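Local coordinates for protein putative oxidoreductase (Jannaschia sp., PDB 3C24) that is a putative oxidoreductase that probably binds a nicotinamide adenine dinucleotide cofactor in a Rossmann-type domain, its substrate being unknown, at residues Ala44-Gly47 with Arg48-Gln52; Arg138-His142 with Gly143-Lys147; Gly165-Ile168 with Cys169-Trp173; Asp220-Ala223 with Ala224-Met228. All blocks are in the same frame, centred on the assembly; numbering follows the deposited sequence. Where two conformers were deposited one is given.

Interaction 1 (Ala44-Gly47 with Arg48-Gln52); sequences APEG and RDRLQ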
ATOM      1  N   ALA A  44       0.744 -35.986   9.280  1.00 24.11           N
ATOM      2  CA  ALA A  44      -0.700 -35.716   9.455  1.00 21.93           C
ATOM      3  C   ALA A  44      -1.490 -36.379   8.336  1.00 22.96           C
ATOM      4  O   ALA A  44      -1.165 -36.245   7.166  1.00 24.00           O
ATOM      5  CB  ALA A  44      -1.012 -34.246   9.524  1.00 23.35           C
ATOM      6  N   PRO A  45      -2.566 -37.080   8.687  1.00 21.36           N
ATOM      7  CA  PRO A  45      -3.266 -37.758   7.595  1.00 20.81           C
ATOM      8  C   PRO A  45      -3.814 -36.813   6.499  1.00 18.65           C
ATOM      9  O   PRO A  45      -3.711 -37.147   5.312  1.00 19.80           O
ATOM     10  CB  PRO A  45      -4.397 -38.483   8.327  1.00 21.10           C
ATOM     11  CG  PRO A  45      -3.772 -38.787   9.681  1.00 21.52           C
ATOM     12  CD  PRO A  45      -3.011 -37.568  10.019  1.00 19.74           C
ATOM     13  N   GLU A  46      -4.321 -35.649   6.877  1.00 19.45           N
ATOM     14  CA  GLU A  46      -4.878 -34.727   5.880  1.00 18.76           C
ATOM     15  C   GLU A  46      -3.773 -34.232   4.938  1.00 20.39           C
ATOM     16  O   GLU A  46      -4.009 -34.041   3.756  1.00 19.38           O
ATOM     17  CB  GLU A  46      -5.639 -33.559   6.521  1.00 22.56           C
ATOM     18  CG  GLU A  46      -4.792 -32.616   7.352  1.00 25.95           C
ATOM     19  CD  GLU A  46      -4.355 -31.394   6.554  1.00 40.08           C
ATOM     20  OE1 GLU A  46      -5.057 -31.054   5.573  1.00 53.36           O
ATOM     21  OE2 GLU A  46      -3.320 -30.780   6.909  1.00 54.58           O
ATOM     22  N   GLY A  47      -2.576 -34.044   5.493  1.00 19.10           N
ATOM     23  CA  GLY A  47      -1.403 -33.607   4.726  1.00 17.41           C
ATOM     24  C   GLY A  47      -0.962 -34.681   3.733  1.00 17.39           C
ATOM     25  O   GLY A  47      -0.600 -34.393   2.567  1.00 18.94           O
ATOM     26  N   ARG A  48      -0.994 -35.938   4.180  1.00 15.64           N
ATOM     27  CA  ARG A  48      -0.629 -37.068   3.312  1.00 15.49           C
ATOM     28  C   ARG A  48      -1.627 -37.166   2.160  1.00 20.81           C
ATOM     29  O   ARG A  48      -1.268 -37.422   1.018  1.00 20.55           O
ATOM     30  CB  ARG A  48      -0.530 -38.372   4.085  1.00 17.05           C
ATOM     31  CG  ARG A  48       0.565 -38.335   5.193  1.00 17.24           C
ATOM     32  CD  ARG A  48       0.617 -39.567   6.045  1.00 17.77           C
ATOM     33  NE  ARG A  48       1.025 -40.790   5.358  1.00 22.12           N
ATOM     34  CZ  ARG A  48       2.286 -41.182   5.244  1.00 24.04           C
ATOM     35  NH1 ARG A  48       3.252 -40.419   5.699  1.00 26.03           N
ATOM     36  NH2 ARG A  48       2.577 -42.323   4.641  1.00 26.50           N
ATOM     37  N   ASP A  49      -2.895 -36.931   2.457  1.00 19.83           N
ATOM     38  CA  ASP A  49      -3.907 -37.011   1.413  1.00 21.16           C
ATOM     39  C   ASP A  49      -3.712 -35.925   0.393  1.00 21.27           C
ATOM     40  O   ASP A  49      -3.955 -36.092  -0.803  1.00 22.93           O
ATOM     41  CB  ASP A  49      -5.300 -36.850   1.996  1.00 21.12           C
ATOM     42  CG  ASP A  49      -5.737 -38.043   2.841  1.00 27.79           C
ATOM     43  OD1 ASP A  49      -5.059 -39.086   2.878  1.00 24.35           O
ATOM     44  OD2 ASP A  49      -6.792 -37.910   3.487  1.00 35.43           O
ATOM     45  N   ARG A  50      -3.287 -34.790   0.874  1.00 18.54           N
ATOM     46  CA  ARG A  50      -3.097 -33.626   0.007  1.00 19.92           C
ATOM     47  C   ARG A  50      -1.976 -33.927  -0.993  1.00 21.73           C
ATOM     48  O   ARG A  50      -2.126 -33.702  -2.188  1.00 23.34           O
ATOM     49  CB  ARG A  50      -2.805 -32.343   0.826  1.00 20.51           C
ATOM     50  CG  ARG A  50      -2.580 -31.085  -0.025  1.00 22.74           C
ATOM     51  CD  ARG A  50      -2.387 -29.796   0.794  1.00 34.32           C
ATOM     52  NE  ARG A  50      -3.635 -29.371   1.419  1.00 40.65           N
ATOM     53  CZ  ARG A  50      -3.920 -29.438   2.720  1.00 44.19           C
ATOM     54  NH1 ARG A  50      -3.026 -29.866   3.610  1.00 34.52           N
ATOM     55  NH2 ARG A  50      -5.120 -29.032   3.132  1.00 46.73           N
ATOM     56  N   LEU A  51      -0.878 -34.468  -0.484  1.00 17.54           N
ATOM     57  CA  LEU A  51       0.276 -34.779  -1.314  1.00 17.98           C
ATOM     58  C   LEU A  51      -0.127 -35.845  -2.322  1.00 21.44           C
ATOM     59  O   LEU A  51       0.185 -35.777  -3.513  1.00 22.55           O
ATOM     60  CB  LEU A  51       1.450 -35.268  -0.459  1.00 17.13           C
ATOM     61  CG  LEU A  51       2.061 -34.162   0.385  1.00 21.76           C
ATOM     62  CD1 LEU A  51       3.097 -34.695   1.358  1.00 23.89           C
ATOM     63  CD2 LEU A  51       2.674 -33.101  -0.548  1.00 23.68           C
ATOM     64  N   GLN A  52      -0.811 -36.857  -1.837  1.00 20.19           N
ATOM     65  CA  GLN A  52      -1.239 -37.917  -2.752  1.00 21.42           C
ATOM     66  C   GLN A  52      -2.045 -37.339  -3.907  1.00 23.42           C
ATOM     67  O   GLN A  52      -1.900 -37.755  -5.050  1.00 23.52           O
ATOM     68  CB  GLN A  52      -2.046 -38.987  -2.033  1.00 24.22           C
ATOM     69  CG  GLN A  52      -1.169 -39.945  -1.259  1.00 31.52           C
TER

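Interaction 2 (Arg138-His142 with Gly143-Lys147); sequences RTDYH and GGIAK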
ATOM      1  N   ARG A 138      -1.492 -11.895 -11.068  1.00 18.89           N
ATOM      2  CA  ARG A 138      -1.938 -10.591 -10.610  1.00 21.83           C
ATOM      3  C   ARG A 138      -2.563 -10.641  -9.232  1.00 22.17           C
ATOM      4  O   ARG A 138      -2.484  -9.647  -8.526  1.00 23.46           O
ATOM      5  CB  ARG A 138      -2.886  -9.918 -11.596  1.00 20.73           C
ATOM      6  CG  ARG A 138      -2.169  -9.601 -12.909  1.00 20.98           C
ATOM      7  CD  ARG A 138      -3.036  -8.781 -13.854  1.00 23.17           C
ATOM      8  NE  ARG A 138      -3.090  -7.397 -13.383  1.00 22.58           N
ATOM      9  CZ  ARG A 138      -3.657  -6.413 -14.042  1.00 24.61           C
ATOM     10  NH1 ARG A 138      -4.199  -6.646 -15.221  1.00 18.36           N
ATOM     11  NH2 ARG A 138      -3.615  -5.192 -13.544  1.00 23.69           N
ATOM     12  N   THR A 139      -3.145 -11.775  -8.868  1.00 19.72           N
ATOM     13  CA  THR A 139      -3.764 -11.960  -7.552  1.00 21.33           C
ATOM     14  C   THR A 139      -2.924 -12.855  -6.663  1.00 19.35           C
ATOM     15  O   THR A 139      -3.373 -13.324  -5.625  1.00 21.14           O
ATOM     16  CB  THR A 139      -5.207 -12.502  -7.641  1.00 25.96           C
ATOM     17  OG1 THR A 139      -5.235 -13.758  -8.347  1.00 20.90           O
ATOM     18  CG2 THR A 139      -6.126 -11.464  -8.353  1.00 24.07           C
ATOM     19  N   ASP A 140      -1.672 -13.024  -7.059  1.00 16.10           N
ATOM     20  CA  ASP A 140      -0.682 -13.713  -6.217  1.00 15.95           C
ATOM     21  C   ASP A 140       0.050 -12.722  -5.322  1.00 15.61           C
ATOM     22  O   ASP A 140       1.009 -12.069  -5.731  1.00 17.97           O
ATOM     23  CB  ASP A 140       0.332 -14.503  -7.053  1.00 17.61           C
ATOM     24  CG  ASP A 140       1.402 -15.130  -6.191  1.00 18.65           C
ATOM     25  OD1 ASP A 140       1.138 -15.274  -4.966  1.00 16.57           O
ATOM     26  OD2 ASP A 140       2.511 -15.408  -6.712  1.00 16.38           O
ATOM     27  N   TYR A 141      -0.450 -12.605  -4.103  1.00 14.29           N
ATOM     28  CA  TYR A 141       0.112 -11.628  -3.176  1.00 15.96           C
ATOM     29  C   TYR A 141       1.188 -12.218  -2.326  1.00 18.91           C
ATOM     30  O   TYR A 141       1.872 -11.490  -1.676  1.00 18.76           O
ATOM     31  CB  TYR A 141      -0.985 -11.018  -2.305  1.00 18.60           C
ATOM     32  CG  TYR A 141      -2.147 -10.435  -3.095  1.00 17.24           C
ATOM     33  CD1 TYR A 141      -1.975  -9.297  -3.847  1.00 17.10           C
ATOM     34  CD2 TYR A 141      -3.376 -11.057  -3.125  1.00 18.66           C
ATOM     35  CE1 TYR A 141      -3.004  -8.756  -4.563  1.00 27.52           C
ATOM     36  CE2 TYR A 141      -4.428 -10.520  -3.840  1.00 17.50           C
ATOM     37  CZ  TYR A 141      -4.226  -9.365  -4.569  1.00 21.23           C
ATOM     38  OH  TYR A 141      -5.224  -8.783  -5.345  1.00 27.65           O
ATOM     39  N   HIS A 142       1.356 -13.534  -2.409  1.00 19.85           N
ATOM     40  CA  HIS A 142       2.332 -14.242  -1.588  1.00 18.00           C
ATOM     41  C   HIS A 142       3.589 -14.700  -2.259  1.00 16.79           C
ATOM     42  O   HIS A 142       4.645 -14.621  -1.660  1.00 19.19           O
ATOM     43  CB  HIS A 142       1.690 -15.451  -0.935  1.00 19.08           C
ATOM     44  CG  HIS A 142       0.697 -15.074   0.115  1.00 22.38           C
ATOM     45  ND1 HIS A 142       1.024 -14.961   1.452  1.00 25.03           N
ATOM     46  CD2 HIS A 142      -0.578 -14.660   0.001  1.00 22.97           C
ATOM     47  CE1 HIS A 142      -0.049 -14.575   2.117  1.00 18.59           C
ATOM     48  NE2 HIS A 142      -1.025 -14.358   1.261  1.00 24.55           N
ATOM     49  N   GLY A 143       3.474 -15.142  -3.514  1.00 15.86           N
ATOM     50  CA  GLY A 143       4.622 -15.692  -4.238  1.00 19.60           C
ATOM     51  C   GLY A 143       4.355 -17.067  -4.753  1.00 19.16           C
ATOM     52  O   GLY A 143       3.432 -17.771  -4.297  1.00 17.77           O
ATOM     53  N   GLY A 144       5.149 -17.454  -5.744  1.00 17.80           N
ATOM     54  CA  GLY A 144       5.023 -18.775  -6.330  1.00 17.74           C
ATOM     55  C   GLY A 144       4.436 -18.755  -7.721  1.00 18.32           C
ATOM     56  O   GLY A 144       4.564 -19.747  -8.469  1.00 17.20           O
ATOM     57  N   ILE A 145       3.773 -17.648  -8.079  1.00 16.85           N
ATOM     58  CA  ILE A 145       3.187 -17.458  -9.448  1.00 14.36           C
ATOM     59  C   ILE A 145       3.750 -16.172 -10.047  1.00 17.12           C
ATOM     60  O   ILE A 145       4.382 -16.189 -11.111  1.00 14.76           O
ATOM     61  CB  ILE A 145       1.662 -17.472  -9.478  1.00 12.32           C
ATOM     62  CG1 ILE A 145       1.158 -18.752  -8.771  1.00 20.67           C
ATOM     63  CG2 ILE A 145       1.207 -17.453 -10.953  1.00 15.65           C
ATOM     64  CD1 ILE A 145      -0.309 -18.776  -8.483  1.00 20.21           C
ATOM     65  N   ALA A 146       3.543 -15.079  -9.304  1.00 15.92           N
ATOM     66  CA  ALA A 146       4.112 -13.761  -9.644  1.00 15.41           C
ATOM     67  C   ALA A 146       5.567 -13.712  -9.230  1.00 17.16           C
ATOM     68  O   ALA A 146       5.958 -14.336  -8.256  1.00 17.12           O
ATOM     69  CB  ALA A 146       3.322 -12.609  -8.971  1.00 15.01           C
ATOM     70  N   LYS A 147       6.355 -12.956  -9.986  1.00 17.31           N
ATOM     71  CA  LYS A 147       7.792 -12.786  -9.722  1.00 17.25           C
ATOM     72  C   LYS A 147       7.960 -12.045  -8.383  1.00 16.44           C
ATOM     73  O   LYS A 147       7.191 -11.147  -8.051  1.00 17.89           O
ATOM     74  CB  LYS A 147       8.480 -11.990 -10.845  1.00 17.51           C
ATOM     75  CG  LYS A 147       8.446 -12.622 -12.229  1.00 23.30           C
ATOM     76  CD  LYS A 147       9.072 -11.689 -13.256  1.00 24.38           C
ATOM     77  CE  LYS A 147       8.205 -10.473 -13.572  1.00 31.51           C
ATOM     78  NZ  LYS A 147       6.854 -10.846 -14.135  1.00 28.47           N
TER

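Interaction 3 (Gly165-Ile168 with Cys169-Trp173); sequences GADI and CETMW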
ATOM      1  N   GLY A 165      21.790 -23.235  -0.325  1.00 16.29           N
ATOM      2  CA  GLY A 165      20.560 -22.796   0.327  1.00 14.18           C
ATOM      3  C   GLY A 165      19.805 -21.809  -0.519  1.00 15.13           C
ATOM      4  O   GLY A 165      18.580 -21.821  -0.579  1.00 15.65           O
ATOM      5  N   ALA A 166      20.528 -20.894  -1.175  1.00 15.81           N
ATOM      6  CA  ALA A 166      19.892 -19.900  -2.043  1.00 13.61           C
ATOM      7  C   ALA A 166      19.164 -20.565  -3.227  1.00 15.99           C
ATOM      8  O   ALA A 166      18.044 -20.173  -3.607  1.00 16.93           O
ATOM      9  CB  ALA A 166      20.915 -18.880  -2.541  1.00 16.46           C
ATOM     10  N   ASP A 167      19.846 -21.548  -3.794  1.00 16.60           N
ATOM     11  CA  ASP A 167      19.272 -22.313  -4.921  1.00 16.08           C
ATOM     12  C   ASP A 167      17.973 -23.014  -4.487  1.00 15.73           C
ATOM     13  O   ASP A 167      16.974 -23.038  -5.235  1.00 19.53           O
ATOM     14  CB  ASP A 167      20.261 -23.323  -5.455  1.00 17.59           C
ATOM     15  CG  ASP A 167      19.746 -24.034  -6.681  1.00 26.32           C
ATOM     16  OD1 ASP A 167      19.720 -23.406  -7.751  1.00 24.60           O
ATOM     17  OD2 ASP A 167      19.379 -25.222  -6.572  1.00 32.85           O
ATOM     18  N   ILE A 168      17.980 -23.579  -3.297  1.00 17.12           N
ATOM     19  CA  ILE A 168      16.795 -24.252  -2.798  1.00 16.07           C
ATOM     20  C   ILE A 168      15.654 -23.242  -2.615  1.00 17.64           C
ATOM     21  O   ILE A 168      14.510 -23.460  -3.080  1.00 16.18           O
ATOM     22  CB  ILE A 168      17.026 -25.041  -1.518  1.00 15.85           C
ATOM     23  CG1 ILE A 168      18.134 -26.107  -1.710  1.00 17.89           C
ATOM     24  CG2 ILE A 168      15.724 -25.711  -1.093  1.00 16.61           C
ATOM     25  CD1 ILE A 168      17.918 -26.968  -2.903  1.00 19.92           C
ATOM     26  N   CYS A 169      15.974 -22.109  -2.013  1.00 17.16           N
ATOM     27  CA  CYS A 169      14.947 -21.059  -1.814  1.00 17.03           C
ATOM     28  C   CYS A 169      14.421 -20.511  -3.121  1.00 17.02           C
ATOM     29  O   CYS A 169      13.221 -20.244  -3.259  1.00 16.01           O
ATOM     30  CB  CYS A 169      15.481 -19.905  -0.958  1.00 17.07           C
ATOM     31  SG  CYS A 169      15.747 -20.382   0.750  1.00 18.89           S
ATOM     32  N   GLU A 170      15.311 -20.377  -4.095  1.00 15.02           N
ATOM     33  CA  GLU A 170      14.930 -19.866  -5.426  1.00 15.90           C
ATOM     34  C   GLU A 170      14.015 -20.853  -6.165  1.00 16.67           C
ATOM     35  O   GLU A 170      13.121 -20.475  -6.972  1.00 19.16           O
ATOM     36  CB  GLU A 170      16.162 -19.555  -6.243  1.00 17.20           C
ATOM     37  CG  GLU A 170      16.861 -18.293  -5.823  1.00 19.43           C
ATOM     38  CD  GLU A 170      18.274 -18.170  -6.382  1.00 29.35           C
ATOM     39  OE1 GLU A 170      18.642 -18.999  -7.228  1.00 28.56           O
ATOM     40  OE2 GLU A 170      19.009 -17.256  -5.955  1.00 26.37           O
ATOM     41  N   THR A 171      14.184 -22.122  -5.833  1.00 15.35           N
ATOM     42  CA  THR A 171      13.362 -23.192  -6.409  1.00 13.93           C
ATOM     43  C   THR A 171      12.006 -23.202  -5.702  1.00 14.63           C
ATOM     44  O   THR A 171      10.957 -23.253  -6.348  1.00 17.43           O
ATOM     45  CB  THR A 171      14.004 -24.565  -6.229  1.00 17.78           C
ATOM     46  OG1 THR A 171      15.335 -24.523  -6.730  1.00 19.20           O
ATOM     47  CG2 THR A 171      13.141 -25.680  -6.879  1.00 16.00           C
HETATM   48  N   MSE A 172      12.019 -23.110  -4.367  1.00 14.01           N
HETATM   49  CA  MSE A 172      10.771 -23.153  -3.596  1.00 13.97           C
HETATM   50  C   MSE A 172       9.830 -21.989  -3.833  1.00 17.47           C
HETATM   51  O   MSE A 172       8.578 -22.148  -3.769  1.00 17.61           O
HETATM   52  CB  MSE A 172      11.058 -23.280  -2.093  1.00 15.57           C
HETATM   53  CG  MSE A 172      11.739 -24.546  -1.754  1.00 15.08           C
HETATM   54 SE   MSE A 172      11.900 -24.688   0.224  0.75 20.84          SE
HETATM   55  CE  MSE A 172      12.922 -23.170   0.578  1.00 19.79           C
ATOM     56  N   TRP A 173      10.423 -20.848  -4.151  1.00 15.10           N
ATOM     57  CA  TRP A 173       9.681 -19.593  -4.234  1.00 17.80           C
ATOM     58  C   TRP A 173       9.691 -18.953  -5.599  1.00 19.15           C
ATOM     59  O   TRP A 173       9.394 -17.760  -5.741  1.00 18.62           O
ATOM     60  CB  TRP A 173      10.212 -18.599  -3.186  1.00 16.90           C
ATOM     61  CG  TRP A 173       9.962 -19.061  -1.769  1.00 18.12           C
ATOM     62  CD1 TRP A 173       8.863 -19.658  -1.322  1.00 20.12           C
ATOM     63  CD2 TRP A 173      10.820 -18.865  -0.624  1.00 17.20           C
ATOM     64  NE1 TRP A 173       8.964 -19.906   0.024  1.00 20.97           N
ATOM     65  CE2 TRP A 173      10.157 -19.427   0.478  1.00 18.19           C
ATOM     66  CE3 TRP A 173      12.084 -18.290  -0.433  1.00 15.75           C
ATOM     67  CZ2 TRP A 173      10.702 -19.437   1.755  1.00 19.71           C
ATOM     68  CZ3 TRP A 173      12.632 -18.288   0.859  1.00 20.30           C
ATOM     69  CH2 TRP A 173      11.932 -18.871   1.931  1.00 17.37           C
TER

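Interaction 4 (Asp220-Ala223 with Ala224-Met228); sequences DRQA and ALDFM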
ATOM      1  N   ASP A 220     -20.463   6.270   4.664  1.00 15.37           N
ATOM      2  CA  ASP A 220     -20.675   4.963   4.027  1.00 14.66           C
ATOM      3  C   ASP A 220     -19.343   4.248   3.977  1.00 15.24           C
ATOM      4  O   ASP A 220     -18.362   4.777   3.479  1.00 18.24           O
ATOM      5  CB  ASP A 220     -21.187   5.104   2.593  1.00 15.50           C
ATOM      6  CG  ASP A 220     -21.547   3.770   1.957  1.00 28.92           C
ATOM      7  OD1 ASP A 220     -22.049   2.857   2.670  1.00 38.81           O
ATOM      8  OD2 ASP A 220     -21.381   3.654   0.727  1.00 41.04           O
ATOM      9  N   ARG A 221     -19.308   3.001   4.433  1.00 15.39           N
ATOM     10  CA  ARG A 221     -17.986   2.317   4.469  0.50 14.13           C
ATOM     11  C   ARG A 221     -17.362   2.153   3.095  1.00 16.10           C
ATOM     12  O   ARG A 221     -16.167   2.291   3.006  1.00 17.30           O
ATOM     13  CB  ARG A 221     -17.966   0.981   5.281  0.50 15.67           C
ATOM     14  CG  ARG A 221     -16.511   0.493   5.663  0.50 17.03           C
ATOM     15  CD  ARG A 221     -16.472  -0.822   6.483  0.50 16.70           C
ATOM     16  NE  ARG A 221     -15.119  -1.097   7.021  0.50 13.49           N
ATOM     17  CZ  ARG A 221     -14.198  -1.818   6.423  0.50 25.53           C
ATOM     18  NH1 ARG A 221     -14.457  -2.384   5.252  0.50 31.03           N
ATOM     19  NH2 ARG A 221     -13.021  -1.978   7.008  0.50 34.18           N
ATOM     20  N   GLN A 222     -18.141   1.912   2.063  1.00 17.47           N
ATOM     21  CA  GLN A 222     -17.574   1.762   0.724  1.00 18.81           C
ATOM     22  C   GLN A 222     -16.930   3.066   0.261  1.00 16.56           C
ATOM     23  O   GLN A 222     -15.964   3.054  -0.469  1.00 16.43           O
ATOM     24  CB  GLN A 222     -18.622   1.340  -0.304  1.00 19.15           C
ATOM     25  CG  GLN A 222     -17.984   0.889  -1.621  1.00 21.93           C
ATOM     26  CD  GLN A 222     -17.047  -0.333  -1.440  1.00 31.34           C
ATOM     27  OE1 GLN A 222     -17.475  -1.388  -0.945  1.00 28.79           O
ATOM     28  NE2 GLN A 222     -15.789  -0.215  -1.895  1.00 25.13           N
ATOM     29  N   ALA A 223     -17.510   4.168   0.671  1.00 15.79           N
ATOM     30  CA  ALA A 223     -16.942   5.495   0.338  1.00 14.56           C
ATOM     31  C   ALA A 223     -15.607   5.636   0.989  1.00 17.29           C
ATOM     32  O   ALA A 223     -14.622   6.058   0.360  1.00 16.28           O
ATOM     33  CB  ALA A 223     -17.878   6.666   0.780  1.00 16.02           C
ATOM     34  N   ALA A 224     -15.543   5.325   2.290  1.00 15.42           N
ATOM     35  CA  ALA A 224     -14.267   5.473   3.027  1.00 15.58           C
ATOM     36  C   ALA A 224     -13.228   4.525   2.497  1.00 14.94           C
ATOM     37  O   ALA A 224     -12.038   4.860   2.414  1.00 17.96           O
ATOM     38  CB  ALA A 224     -14.466   5.262   4.513  1.00 17.83           C
ATOM     39  N   LEU A 225     -13.666   3.318   2.177  1.00 17.45           N
ATOM     40  CA  LEU A 225     -12.760   2.281   1.620  0.50 16.16           C
ATOM     41  C   LEU A 225     -12.203   2.709   0.279  1.00 17.31           C
ATOM     42  O   LEU A 225     -11.015   2.618   0.047  1.00 15.80           O
ATOM     43  CB  LEU A 225     -13.435   0.910   1.469  0.50 18.42           C
ATOM     44  CG  LEU A 225     -13.608  -0.034   2.652  0.50 14.91           C
ATOM     45  CD1 LEU A 225     -14.627  -1.117   2.288  0.50  7.89           C
ATOM     46  CD2 LEU A 225     -12.255  -0.669   3.109  0.50 16.33           C
ATOM     47  N   ASP A 226     -13.080   3.106  -0.618  1.00 15.90           N
ATOM     48  CA  ASP A 226     -12.670   3.585  -1.943  1.00 16.22           C
ATOM     49  C   ASP A 226     -11.650   4.710  -1.805  1.00 16.44           C
ATOM     50  O   ASP A 226     -10.630   4.730  -2.495  1.00 15.21           O
ATOM     51  CB  ASP A 226     -13.863   4.093  -2.784  1.00 15.49           C
ATOM     52  CG  ASP A 226     -14.729   2.954  -3.336  1.00 17.52           C
ATOM     53  OD1 ASP A 226     -14.323   1.772  -3.272  1.00 20.90           O
ATOM     54  OD2 ASP A 226     -15.847   3.251  -3.801  1.00 16.96           O
ATOM     55  N   PHE A 227     -11.918   5.620  -0.881  1.00 16.49           N
ATOM     56  CA  PHE A 227     -11.053   6.788  -0.674  1.00 15.91           C
ATOM     57  C   PHE A 227      -9.663   6.345  -0.160  1.00 16.02           C
ATOM     58  O   PHE A 227      -8.622   6.758  -0.677  1.00 15.35           O
ATOM     59  CB  PHE A 227     -11.709   7.808   0.273  1.00 17.45           C
ATOM     60  CG  PHE A 227     -11.114   9.180   0.155  1.00 12.06           C
ATOM     61  CD1 PHE A 227     -11.608  10.059  -0.725  1.00 15.85           C
ATOM     62  CD2 PHE A 227     -10.033   9.570   0.965  1.00 15.24           C
ATOM     63  CE1 PHE A 227     -11.043  11.320  -0.875  1.00 19.96           C
ATOM     64  CE2 PHE A 227      -9.488  10.850   0.776  1.00 14.33           C
ATOM     65  CZ  PHE A 227     -10.026  11.676  -0.112  1.00 16.00           C
HETATM   66  N   MSE A 228      -9.657   5.449   0.839  1.00 14.27           N
HETATM   67  CA  MSE A 228      -8.428   4.929   1.396  1.00 14.41           C
HETATM   68  C   MSE A 228      -7.637   4.150   0.395  1.00 14.15           C
HETATM   69  O   MSE A 228      -6.433   4.375   0.251  1.00 14.40           O
HETATM   70  CB  MSE A 228      -8.717   4.063   2.630  1.00 13.99           C
HETATM   71  CG  MSE A 228      -7.505   3.386   3.223  1.00 18.39           C
HETATM   72 SE   MSE A 228      -6.092   4.557   3.841  0.75 16.61          SE
HETATM   73  CE  MSE A 228      -6.911   4.967   5.581  1.00 19.55           C
TER

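Interaction 1 (Ala44-Gly47 with Arg48-Gln52)
G47 and L51 form the tight side of the first two turns of helix 45-53. The amide of L51 bonds to G47 O over 3.1 Å (N to O). G47 is buried. L51 CG rests against the same carbonyl, 3.4 Å from G47 O. Beyond it, the L51 side chain packs on A19, T28, I56 and L58, so this face of the helix is turned into the domain. At the start of the helix A44 is the N-cap residue. Its carbonyl takes the amide of R48, 3.0 Å from R48 N to A44 O. D49 N bonds to P45 O.

The other side is looser and more exposed. There E46 and R50 run side by side and form a salt bridge one turn apart, 3.1 Å from E46 OE1 to R50 NH1. The bonds inside it are weak. E46 OE1 faces both NH1 and NH2 of R50 obliquely, while E46 OE2 lies at the edge of the guanidinium, in its plane. The two flat groups are turned 65° against each other. E46 reaches R50 because its CG sits between the backbone N and the carbonyl carbon (chi1 65°) and the chain then bends. R50 NH1 also bonds to G20 O. R48 leaves the turn toward E42 O and D60. The arrangement is an i to i+4 acid-arginine pair on the helix that follows the second strand, 37-41, of a Rossmann-type fold.

Interaction 2 (Arg138-His142 with Gly143-Lys147)
D140 meets the backbone of G143, I145 and A146 with its carboxylate, and hydrogen bonds carry nearly all of the contact. OD1 takes two amides. The bond from G143 N is short and straight, 2.8 Å to D140 OD1 with an angle of 169° at the hydrogen, and arrives on the syn side. H142 N is 3.1 Å from D140 OD1 and comes from above the carboxylate plane, on the same face as G143 N. This second bond makes D140 the head of an Asx turn. OD2 takes two more. A146 N, 2.8 Å from D140 OD2, is met by the anti lone pair of that oxygen. I145 N lies 2.9 Å from D140 OD2 and approaches from above the plane. The carboxylate points into the turn because CG stands opposite the backbone N (chi1 176°).

Nonpolar contacts are few. The CB atoms of I145 and A146 both come near OD2, that of A146 3.7 Å from D140 OD2. P126 packs on both D140 and A146.

Backbone shape is the third element. G143 and G144 both have positive phi, at which a side chain would press on the preceding carbonyl. They let the chain curl round the carboxylate.

The side chains of Y141 and H142 lead away from it. Y141 meets F129 of the second subunit edge-to-face, and H142 lies close to a bound sulfate. Four N-H groups on one buried carboxylate imply that both its oxygens are well satisfied and its rotation is fixed. Such a setting would probably favour the charged form of D140.

Interaction 3 (Gly165-Ile168 with Cys169-Trp173)
D167 O is gripped twice by T171, by its hydroxyl and by its amide. T171 OG1 donates over 2.7 Å to D167 O, and T171 N over 3.0 Å to the same D167 O. The two donors come from opposite faces of the carbonyl plane. This happens in the last turns of helix 160-172, the helix of a beta-alpha-beta unit between strands 148-156 and 176-181. T171 OG1 can turn back because it lies beside its own backbone N (chi1 -53°).

On the neighbouring face E170 runs its extended chain past the A166 carbonyl, with E170 CG 3.1 Å from A166 O. Its carboxylate bonds to T179 and N7. N7 also bonds to D167 OD1. The two like charges stand 4.6 Å apart, measured from D167 OD1 to E170 OE1, and the shared amide of N7 probably eases their repulsion.

The third face is apolar. M172, a selenomethionine, packs on I27 and I31 of helix 22-33. C169 lies on I150 and F119 of the sheet. M172 N bonds to I168 O. The M172 chain bends at its last torsion, and its methyl CE ends 4.1 Å from I168 CG2.

Interaction 4 (Asp220-Ala223 with Ala224-Met228)
Q222 NE2 donates to D226 OD1 over 2.8 Å, one turn along helix 221-239. The acceptor lies almost in the amide plane of Q222, yet the amide comes to D226 from above the carboxylate plane. The two flat groups are 49° apart. Q222 reaches forward because its chain bends at chi2 (61°). D226 has stronger partners in the second subunit: R178 of that chain makes a salt bridge to OD2, and H180 of that chain bonds to the same oxygen.

Backbone bonds come next. L225 N lies 2.8 Å from R221 O, and A224 N bonds to the carbonyl of the N-cap residue D220. The D220 side chain makes no capping bond.

Packing follows. R221 lies extended, and its guanidinium comes obliquely to methyl CD1 of L225. Both residues are deposited in two conformers, so the closeness of this approach is doubtful. R221 NH2 forms a salt bridge with D211 of helix 184-217, and V210 there packs on R221 and L225. A224 lies on C213 of the same helix.

F227 leads away to P123 of the second subunit. D226, partly exposed, bonds to the Q222 amide and to R178 and H180 of the partner chain. The bonds tie the helix to the second subunit, and the basic partners would probably favour the charged form of D226.

How the interactions relate
Interactions 1, 3 and 4 are helix turns, whereas interaction 2 is a loop wound round one carboxylate. Interaction 3 is the most buried; its helix packs on the sheet and on helix 22-33. That helix also backs interaction 1, whose outer side is exposed and carries an intrahelical salt bridge. Interactions 2 and 3 come within about 4 Å at their nearest atoms. Interaction 4 lies far off, its centre about 40 Å from that of interaction 3. Interactions 2 and 4 both touch the second subunit. The acid of interaction 2 takes backbone amides of its own chain; that of interaction 4 takes a side-chain amide of its own helix and basic side chains of the partner.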